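Local coordinates for protein DNA polymerase (Pyrobaculum calidifontis, PDB 5MDN) that probably catalyses template-directed DNA synthesis, adding deoxyribonucleotides from their triphosphates to a growing strand and releasing diphosphate, at residues K94-A99 with Y109-R114; E632-V637 with L756-V761; E660-L665 with Q750-A755. All coordinates share one frame; numbering follows the deposited sequence.

Contact 1. Residues K94-A99 with Y109-R114; sequences KLREAA and YEADIR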
loop_
_atom_site.group_PDB
_atom_site.type_symbol
_atom_site.label_atom_id
_atom_site.label_comp_id
_atom_site.label_asym_id
_atom_site.label_seq_id
_atom_site.Cartn_x
_atom_site.Cartn_y
_atom_site.Cartn_z
ATOM N N LYS A 94 -14.810 2.573 -27.616
ATOM C CA LYS A 94 -15.620 2.356 -28.811
ATOM C C LYS A 94 -14.774 1.822 -29.957
ATOM O O LYS A 94 -15.195 0.911 -30.679
ATOM C CB LYS A 94 -16.320 3.654 -29.213
ATOM C CG LYS A 94 -17.364 4.132 -28.217
ATOM C CD LYS A 94 -18.110 5.347 -28.742
ATOM C CE LYS A 94 -17.246 6.599 -28.683
ATOM N NZ LYS A 94 -18.013 7.820 -29.064
ATOM N N LEU A 95 -13.575 2.379 -30.140
ATOM C CA LEU A 95 -12.713 1.934 -31.228
ATOM C C LEU A 95 -12.107 0.567 -30.934
ATOM O O LEU A 95 -11.932 -0.245 -31.847
ATOM C CB LEU A 95 -11.621 2.970 -31.481
ATOM C CG LEU A 95 -12.156 4.346 -31.875
ATOM C CD1 LEU A 95 -11.100 5.413 -31.686
ATOM C CD2 LEU A 95 -12.641 4.330 -33.314
ATOM N N ARG A 96 -11.774 0.298 -29.667
ATOM C CA ARG A 96 -11.242 -1.010 -29.292
ATOM C C ARG A 96 -12.207 -2.131 -29.663
ATOM O O ARG A 96 -11.829 -3.092 -30.344
ATOM C CB ARG A 96 -10.938 -1.042 -27.793
ATOM C CG ARG A 96 -10.834 -2.449 -27.223
ATOM C CD ARG A 96 -10.371 -2.438 -25.776
ATOM N NE ARG A 96 -10.491 -3.756 -25.160
ATOM C CZ ARG A 96 -9.696 -4.205 -24.194
ATOM N NH1 ARG A 96 -8.709 -3.445 -23.740
ATOM N NH2 ARG A 96 -9.882 -5.417 -23.691
ATOM N N GLU A 97 -13.457 -2.029 -29.210
ATOM C CA GLU A 97 -14.432 -3.081 -29.477
ATOM C C GLU A 97 -14.757 -3.173 -30.963
ATOM O O GLU A 97 -14.851 -4.274 -31.518
ATOM C CB GLU A 97 -15.696 -2.829 -28.660
ATOM C CG GLU A 97 -15.483 -2.919 -27.157
ATOM C CD GLU A 97 -16.598 -2.258 -26.369
ATOM O OE1 GLU A 97 -17.454 -1.596 -26.993
ATOM O OE2 GLU A 97 -16.619 -2.404 -25.127
ATOM N N ALA A 98 -14.944 -2.025 -31.619
ATOM C CA ALA A 98 -15.239 -2.025 -33.048
ATOM C C ALA A 98 -14.084 -2.599 -33.860
ATOM O O ALA A 98 -14.305 -3.270 -34.874
ATOM C CB ALA A 98 -15.567 -0.609 -33.517
ATOM N N ALA A 99 -12.841 -2.319 -33.444
ATOM C CA ALA A 99 -11.674 -2.772 -34.199
ATOM C C ALA A 99 -11.691 -4.278 -34.422
ATOM O O ALA A 99 -11.318 -4.755 -35.500
ATOM C CB ALA A 99 -10.388 -2.362 -33.481
ATOM N N TYR A 109 -4.301 -4.529 -28.420
ATOM C CA TYR A 109 -3.353 -4.458 -27.319
ATOM C C TYR A 109 -3.141 -3.015 -26.883
ATOM O O TYR A 109 -3.195 -2.088 -27.694
ATOM C CB TYR A 109 -2.011 -5.089 -27.706
ATOM C CG TYR A 109 -2.109 -6.565 -28.013
ATOM C CD1 TYR A 109 -2.180 -7.503 -26.992
ATOM C CD2 TYR A 109 -2.144 -7.020 -29.324
ATOM C CE1 TYR A 109 -2.278 -8.854 -27.270
ATOM C CE2 TYR A 109 -2.240 -8.368 -29.612
ATOM C CZ TYR A 109 -2.307 -9.280 -28.581
ATOM O OH TYR A 109 -2.403 -10.624 -28.859
ATOM N N GLU A 110 -2.900 -2.846 -25.579
ATOM C CA GLU A 110 -2.580 -1.552 -24.969
ATOM C C GLU A 110 -3.686 -0.520 -25.177
ATOM O O GLU A 110 -3.414 0.676 -25.315
ATOM C CB GLU A 110 -1.243 -1.004 -25.478
ATOM C CG GLU A 110 -0.066 -1.937 -25.266
ATOM C CD GLU A 110 1.266 -1.247 -25.481
ATOM O OE1 GLU A 110 1.279 -0.004 -25.604
ATOM O OE2 GLU A 110 2.300 -1.946 -25.523
ATOM N N ALA A 111 -4.937 -0.964 -25.200
ATOM C CA ALA A 111 -6.065 -0.055 -25.339
ATOM C C ALA A 111 -6.556 0.507 -24.010
ATOM O O ALA A 111 -7.338 1.464 -24.012
ATOM C CB ALA A 111 -7.222 -0.761 -26.049
ATOM N N ASP A 112 -6.123 -0.059 -22.883
ATOM C CA ASP A 112 -6.623 0.321 -21.567
ATOM C C ASP A 112 -5.576 1.056 -20.733
ATOM O O ASP A 112 -5.603 0.992 -19.501
ATOM C CB ASP A 112 -7.124 -0.909 -20.815
ATOM C CG ASP A 112 -6.032 -1.931 -20.581
ATOM O OD1 ASP A 112 -5.132 -2.048 -21.439
ATOM O OD2 ASP A 112 -6.072 -2.614 -19.535
ATOM N N ILE A 113 -4.648 1.755 -21.378
ATOM C CA ILE A 113 -3.615 2.499 -20.664
ATOM C C ILE A 113 -4.110 3.931 -20.498
ATOM O O ILE A 113 -4.408 4.610 -21.487
ATOM C CB ILE A 113 -2.267 2.457 -21.407
ATOM C CG1 ILE A 113 -1.502 1.149 -21.140
ATOM C CG2 ILE A 113 -1.399 3.649 -21.019
ATOM C CD1 ILE A 113 -2.198 -0.117 -21.588
ATOM N N ARG A 114 -4.221 4.384 -19.249
ATOM C CA ARG A 114 -4.760 5.713 -18.991
ATOM C C ARG A 114 -3.868 6.780 -19.621
ATOM O O ARG A 114 -2.642 6.647 -19.669
ATOM C CB ARG A 114 -4.942 5.947 -17.487
ATOM C CG ARG A 114 -3.682 6.108 -16.678
ATOM C CD ARG A 114 -4.034 6.247 -15.199
ATOM N NE ARG A 114 -4.474 4.979 -14.622
ATOM C CZ ARG A 114 -3.816 4.323 -13.671
ATOM N NH1 ARG A 114 -2.690 4.823 -13.181
ATOM N NH2 ARG A 114 -4.281 3.170 -13.210
#
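Arg96, on helix 92-100, lays its side chain against Ala111 and reaches on toward Asp112 in the loop that follows strand 105-109. The apolar part comes first. Arg96 has CG anti to its backbone nitrogen (chi1 160°) and runs extended from there to NE, so its methylene groups pass alongside the methyl of Ala111. Arg96 CB lies 4.1 Å from Ala111 CB, and Arg96 CD comes nearest, 3.6 Å from that methyl. The two alpha carbons, Arg96 CA and Ala111 CA, are just 6.6 Å apart, a spacing that suits a residue as small as alanine. Glu110, in a left-handed helical conformation, turns the chain out of the strand, and the CB of Ala111 points toward the helix.

The polar part is looser. Arg96 NH1 is 3.8 Å from Ala111 CB and 4.2 Å from Asp112 CB, each approached obliquely to the guanidinium plane. The guanidinium and the carboxylate are turned 75° apart, and Arg96 NH1 stands 4.5 Å from Asp112 OD1, beyond salt-bridge range; the exact place of that oxygen is uncertain. Asp112 pairs with Arg392 through the same oxygen, so the detail of that salt bridge is less sure.

Helix 92-100 belongs to a beta-alpha-beta-beta-alpha-beta unit with the ferredoxin-like strand order, near the N-terminus. Phe42 of the inner strand 41-46 touches Leu95 and Ala99 of the helix as well as Ala111, so helix and loop share one aromatic residue beneath them. Arginine fits this partly exposed position because its long aliphatic stem can lie along a methyl while the charged end carries on toward Asp112. The chemistry is therefore that of van der Waals contact, to which the distant carboxylate probably adds a modest electrostatic attraction.

Contact 2. Residues E632-V637 with L756-V761; sequences EVQLNV and LRIAEV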
loop_
_atom_site.group_PDB
_atom_site.type_symbol
_atom_site.label_atom_id
_atom_site.label_comp_id
_atom_site.label_asym_id
_atom_site.label_seq_id
_atom_site.Cartn_x
_atom_site.Cartn_y
_atom_site.Cartn_z
ATOM N N GLU A 632 -6.812 -6.373 24.163
ATOM C CA GLU A 632 -5.812 -6.023 25.166
ATOM C C GLU A 632 -5.210 -7.267 25.811
ATOM O O GLU A 632 -3.995 -7.330 26.035
ATOM C CB GLU A 632 -6.442 -5.121 26.229
ATOM C CG GLU A 632 -5.463 -4.538 27.240
ATOM C CD GLU A 632 -4.422 -3.643 26.596
ATOM O OE1 GLU A 632 -4.755 -2.971 25.595
ATOM O OE2 GLU A 632 -3.276 -3.607 27.093
ATOM N N VAL A 633 -6.043 -8.264 26.121
ATOM C CA VAL A 633 -5.535 -9.485 26.746
ATOM C C VAL A 633 -4.913 -10.445 25.738
ATOM O O VAL A 633 -4.200 -11.370 26.146
ATOM C CB VAL A 633 -6.617 -10.198 27.575
ATOM C CG1 VAL A 633 -7.096 -9.291 28.703
ATOM C CG2 VAL A 633 -7.770 -10.647 26.704
ATOM N N GLN A 634 -5.159 -10.271 24.434
ATOM C CA GLN A 634 -4.390 -11.038 23.457
ATOM C C GLN A 634 -2.961 -10.528 23.384
ATOM O O GLN A 634 -2.009 -11.316 23.365
ATOM C CB GLN A 634 -5.011 -10.971 22.068
ATOM C CG GLN A 634 -4.615 -12.155 21.208
ATOM C CD GLN A 634 -5.220 -12.109 19.821
ATOM O OE1 GLN A 634 -5.598 -11.046 19.322
ATOM N NE2 GLN A 634 -5.315 -13.269 19.188
ATOM N N LEU A 635 -2.792 -9.208 23.341
ATOM C CA LEU A 635 -1.531 -8.598 23.742
ATOM C C LEU A 635 -1.324 -8.873 25.230
ATOM O O LEU A 635 -2.106 -9.611 25.835
ATOM C CB LEU A 635 -1.529 -7.093 23.440
ATOM C CG LEU A 635 -1.151 -6.643 22.021
ATOM C CD1 LEU A 635 -2.134 -7.176 20.981
ATOM C CD2 LEU A 635 -1.081 -5.127 21.940
ATOM N N ASN A 636 -0.273 -8.318 25.832
ATOM C CA ASN A 636 0.058 -8.622 27.224
ATOM C C ASN A 636 0.411 -10.100 27.372
ATOM O O ASN A 636 1.540 -10.432 27.746
ATOM C CB ASN A 636 -1.092 -8.250 28.173
ATOM C CG ASN A 636 -0.971 -6.842 28.718
ATOM O OD1 ASN A 636 -0.341 -6.614 29.750
ATOM N ND2 ASN A 636 -1.590 -5.889 28.030
ATOM N N VAL A 637 -0.546 -10.991 27.079
ATOM C CA VAL A 637 -0.265 -12.430 27.063
ATOM C C VAL A 637 0.906 -12.728 26.136
ATOM O O VAL A 637 1.862 -13.417 26.511
ATOM C CB VAL A 637 -1.520 -13.225 26.659
ATOM C CG1 VAL A 637 -1.135 -14.605 26.138
ATOM C CG2 VAL A 637 -2.460 -13.364 27.847
ATOM N N LEU A 756 -6.356 -18.220 25.141
ATOM C CA LEU A 756 -6.200 -19.570 24.613
ATOM C C LEU A 756 -5.840 -19.601 23.135
ATOM O O LEU A 756 -5.495 -20.673 22.630
ATOM C CB LEU A 756 -7.475 -20.385 24.833
ATOM C CG LEU A 756 -7.845 -20.751 26.269
ATOM C CD1 LEU A 756 -8.892 -21.847 26.255
ATOM C CD2 LEU A 756 -6.616 -21.183 27.056
ATOM N N ARG A 757 -5.924 -18.479 22.418
ATOM C CA ARG A 757 -5.368 -18.495 21.073
ATOM C C ARG A 757 -3.846 -18.531 21.099
ATOM O O ARG A 757 -3.225 -18.823 20.071
ATOM C CB ARG A 757 -5.860 -17.303 20.251
ATOM C CG ARG A 757 -5.713 -17.543 18.755
ATOM C CD ARG A 757 -6.098 -16.355 17.892
ATOM N NE ARG A 757 -5.824 -16.655 16.489
ATOM C CZ ARG A 757 -6.090 -15.842 15.472
ATOM N NH1 ARG A 757 -6.642 -14.656 15.689
ATOM N NH2 ARG A 757 -5.803 -16.221 14.234
ATOM N N ILE A 758 -3.241 -18.264 22.253
ATOM C CA ILE A 758 -1.840 -18.585 22.472
ATOM C C ILE A 758 -1.804 -19.607 23.596
ATOM O O ILE A 758 -1.401 -19.306 24.724
ATOM C CB ILE A 758 -0.990 -17.344 22.804
ATOM C CG1 ILE A 758 -1.231 -16.237 21.779
ATOM C CG2 ILE A 758 0.475 -17.714 22.817
ATOM C CD1 ILE A 758 -2.255 -15.216 22.209
ATOM N N ALA A 759 -2.255 -20.822 23.296
ATOM C CA ALA A 759 -2.295 -21.876 24.299
ATOM C C ALA A 759 -1.466 -23.061 23.838
ATOM O O ALA A 759 -1.938 -24.200 23.819
ATOM C CB ALA A 759 -3.732 -22.302 24.580
ATOM N N GLU A 760 -0.223 -22.795 23.454
ATOM C CA GLU A 760 0.686 -23.843 23.011
ATOM C C GLU A 760 1.282 -24.623 24.173
ATOM O O GLU A 760 2.363 -25.227 24.004
ATOM C CB GLU A 760 1.790 -23.241 22.133
ATOM C CG GLU A 760 2.537 -22.042 22.763
ATOM C CD GLU A 760 3.619 -22.446 23.747
ATOM O OE1 GLU A 760 4.255 -23.502 23.494
ATOM O OE2 GLU A 760 3.886 -21.663 24.706
ATOM N N VAL A 761 0.647 -24.564 25.353
ATOM C CA VAL A 761 1.167 -25.191 26.568
ATOM C C VAL A 761 0.115 -25.305 27.681
ATOM O O VAL A 761 0.270 -26.124 28.593
ATOM C CB VAL A 761 2.395 -24.385 27.040
ATOM C CG1 VAL A 761 1.964 -23.127 27.768
ATOM C CG2 VAL A 761 3.345 -25.231 27.872
#
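Gln634 of helix 628-643 meets Ile758 with its stem and Arg757 with its amide. From CB, which lies beyond contact distance of the loop, CG goes anti to the backbone nitrogen (chi1 -156°) and swings in to touch: Gln634 CG is 4.0 Å from Ile758 CD1, the two side chains crossing at about a right angle. The chain stays extended to CD, where the amide divides its partners. OE1 takes a weak hydrogen bond from Lys289, while NE2 turns to the loop, 3.4 Å from Arg757 CD and 4.0 Å from Arg757 NH1. Amide and guanidinium planes are inclined by 32°.

Ile758 CD1 also meets Val637, three residues on, with Val637 CG1 at 4.1 Å as the side chains slide past each other in opposite directions. Branched, wholly apolar isoleucine suits this buried place: Val638, Ile641 and Leu597 touch it too, so the loop packs on both helix 628-643 and strand 595-598, in what is probably the thumb and its surroundings. NE2 and NH1 are both N-H groups and offer each other no acceptor, so dispersion between Ile758 and its neighbours probably contributes most here, while the exposed Arg757 lays its CD against the amide nitrogen of Gln634.

Contact 3. Residues E660-L665 with Q750-A755; sequences EVVERL and QVIPAA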
loop_
_atom_site.group_PDB
_atom_site.type_symbol
_atom_site.label_atom_id
_atom_site.label_comp_id
_atom_site.label_asym_id
_atom_site.label_seq_id
_atom_site.Cartn_x
_atom_site.Cartn_y
_atom_site.Cartn_z
ATOM N N GLU A 660 -6.198 -12.435 37.178
ATOM C CA GLU A 660 -6.345 -11.105 37.764
ATOM C C GLU A 660 -7.324 -10.239 36.977
ATOM O O GLU A 660 -8.079 -9.458 37.569
ATOM C CB GLU A 660 -4.986 -10.416 37.871
ATOM C CG GLU A 660 -4.160 -10.876 39.058
ATOM C CD GLU A 660 -2.775 -10.259 39.082
ATOM O OE1 GLU A 660 -2.453 -9.481 38.160
ATOM O OE2 GLU A 660 -2.012 -10.546 40.030
ATOM N N VAL A 661 -7.323 -10.349 35.646
ATOM C CA VAL A 661 -8.290 -9.586 34.860
ATOM C C VAL A 661 -9.705 -10.059 35.171
ATOM O O VAL A 661 -10.631 -9.248 35.297
ATOM C CB VAL A 661 -7.965 -9.657 33.353
ATOM C CG1 VAL A 661 -7.972 -11.084 32.840
ATOM C CG2 VAL A 661 -8.940 -8.797 32.556
ATOM N N VAL A 662 -9.899 -11.375 35.298
ATOM C CA VAL A 662 -11.210 -11.905 35.663
ATOM C C VAL A 662 -11.584 -11.451 37.069
ATOM O O VAL A 662 -12.755 -11.171 37.359
ATOM C CB VAL A 662 -11.220 -13.441 35.533
ATOM C CG1 VAL A 662 -12.494 -14.023 36.122
ATOM C CG2 VAL A 662 -11.075 -13.851 34.077
ATOM N N GLU A 663 -10.591 -11.357 37.960
ATOM C CA GLU A 663 -10.846 -10.930 39.332
ATOM C C GLU A 663 -11.377 -9.500 39.375
ATOM O O GLU A 663 -12.413 -9.230 39.993
ATOM C CB GLU A 663 -9.565 -11.077 40.164
ATOM C CG GLU A 663 -9.747 -10.887 41.666
ATOM C CD GLU A 663 -9.607 -9.441 42.099
ATOM O OE1 GLU A 663 -9.163 -8.614 41.274
ATOM O OE2 GLU A 663 -9.950 -9.126 43.258
ATOM N N ARG A 664 -10.683 -8.561 38.720
ATOM C CA ARG A 664 -11.204 -7.198 38.666
ATOM C C ARG A 664 -12.472 -7.109 37.829
ATOM O O ARG A 664 -13.267 -6.184 38.022
ATOM C CB ARG A 664 -10.188 -6.218 38.075
ATOM C CG ARG A 664 -9.931 -6.426 36.596
ATOM C CD ARG A 664 -9.290 -5.203 35.967
ATOM N NE ARG A 664 -9.057 -5.396 34.539
ATOM C CZ ARG A 664 -9.944 -5.076 33.602
ATOM N NH1 ARG A 664 -11.115 -4.559 33.950
ATOM N NH2 ARG A 664 -9.663 -5.276 32.321
ATOM N N LEU A 665 -12.673 -8.044 36.897
ATOM C CA LEU A 665 -13.858 -7.997 36.049
ATOM C C LEU A 665 -15.096 -8.420 36.823
ATOM O O LEU A 665 -16.168 -7.826 36.663
ATOM C CB LEU A 665 -13.655 -8.883 34.818
ATOM C CG LEU A 665 -14.541 -8.669 33.590
ATOM C CD1 LEU A 665 -14.499 -7.218 33.142
ATOM C CD2 LEU A 665 -14.115 -9.597 32.461
ATOM N N GLN A 750 -14.577 -15.214 25.496
ATOM C CA GLN A 750 -13.533 -14.456 24.801
ATOM C C GLN A 750 -12.269 -14.178 25.610
ATOM O O GLN A 750 -11.172 -14.412 25.096
ATOM C CB GLN A 750 -14.054 -13.161 24.181
ATOM C CG GLN A 750 -14.486 -13.453 22.763
ATOM C CD GLN A 750 -13.525 -14.456 22.103
ATOM O OE1 GLN A 750 -12.312 -14.238 22.046
ATOM N NE2 GLN A 750 -14.069 -15.577 21.634
ATOM N N VAL A 751 -12.376 -13.678 26.843
ATOM C CA VAL A 751 -11.156 -13.327 27.570
ATOM C C VAL A 751 -10.291 -14.568 27.771
ATOM O O VAL A 751 -9.061 -14.510 27.651
ATOM C CB VAL A 751 -11.492 -12.638 28.907
ATOM C CG1 VAL A 751 -10.272 -12.603 29.814
ATOM C CG2 VAL A 751 -11.971 -11.216 28.659
ATOM N N ILE A 752 -10.911 -15.707 28.061
ATOM C CA ILE A 752 -10.167 -16.966 28.127
ATOM C C ILE A 752 -9.790 -17.405 26.709
ATOM O O ILE A 752 -8.607 -17.681 26.465
ATOM C CB ILE A 752 -10.946 -18.051 28.896
ATOM C CG1 ILE A 752 -10.566 -18.050 30.379
ATOM C CG2 ILE A 752 -10.682 -19.436 28.318
ATOM C CD1 ILE A 752 -10.770 -16.726 31.084
ATOM N N PRO A 753 -10.723 -17.490 25.742
ATOM C CA PRO A 753 -10.317 -17.900 24.382
ATOM C C PRO A 753 -9.283 -16.994 23.731
ATOM O O PRO A 753 -8.480 -17.483 22.926
ATOM C CB PRO A 753 -11.640 -17.893 23.605
ATOM C CG PRO A 753 -12.657 -18.161 24.627
ATOM C CD PRO A 753 -12.194 -17.448 25.857
ATOM N N ALA A 754 -9.277 -15.692 24.032
ATOM C CA ALA A 754 -8.239 -14.831 23.474
ATOM C C ALA A 754 -6.869 -15.223 24.011
ATOM O O ALA A 754 -5.892 -15.290 23.255
ATOM C CB ALA A 754 -8.536 -13.364 23.777
ATOM N N ALA A 755 -6.781 -15.488 25.316
ATOM C CA ALA A 755 -5.550 -16.030 25.876
ATOM C C ALA A 755 -5.293 -17.445 25.379
ATOM O O ALA A 755 -4.134 -17.842 25.215
ATOM C CB ALA A 755 -5.610 -16.003 27.403
#
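Helices 647-666 and 743-756 pack side by side and roughly antiparallel, approaching to 8.2 Å between Val662 CA and Val751 CA. This helix-helix packing lies in the C-terminal helical region, probably the thumb of this family B polymerase. The second helix is kinked at Gln750 and Pro753; proline has no N-H to give to the preceding turn, so it suits such a break, and Val751 and Ile752 sit between these two points.

Two apolar pairs carry the interface. Val661 and Val751 reach toward each other tip to tip, both through CG1. Val661 holds that methyl between its backbone nitrogen and carbonyl carbon (chi1 59°), the crowded position. Beside them, Val662 and Ile752 cross at about a right angle, and the longer isoleucine brings its end nearer than its CB bond alone would suggest. Beta-branched residues fit here because their short, stiff side chains present methyls close to the helix surface. Leu665, a turn further on, points toward the partner helix and packs on Val743 and Ile747, extending the apolar seam. The methyls meet at ordinary van der Waals spacing: Val661 CG1 is 4.1 Å from Val751 CG1, and Val662 CG2 is 4.2 Å from Ile752 CD1.

In the fold
Contacts 2 and 3 are neighbours, their centres about 10 Å apart, and helix 743-756 with the loop after it serves both. Its Ala754 and Ala755 carry the link: Val633 CG2 is 4.1 Å from Ala754 CB, and Val637 CG2 is 4.1 Å from Ala755 CB, so helix 628-643 packs directly on segment 750-755. Along the chain, contact 3 is nested inside the loop that contact 2 closes. Contact 1 lies across the chain's centre, about 54 Å from contact 2 and 60 Å from contact 3, centre to centre. All three stand away from the magnesium sites, including the one bound by Asp7 and Asp363.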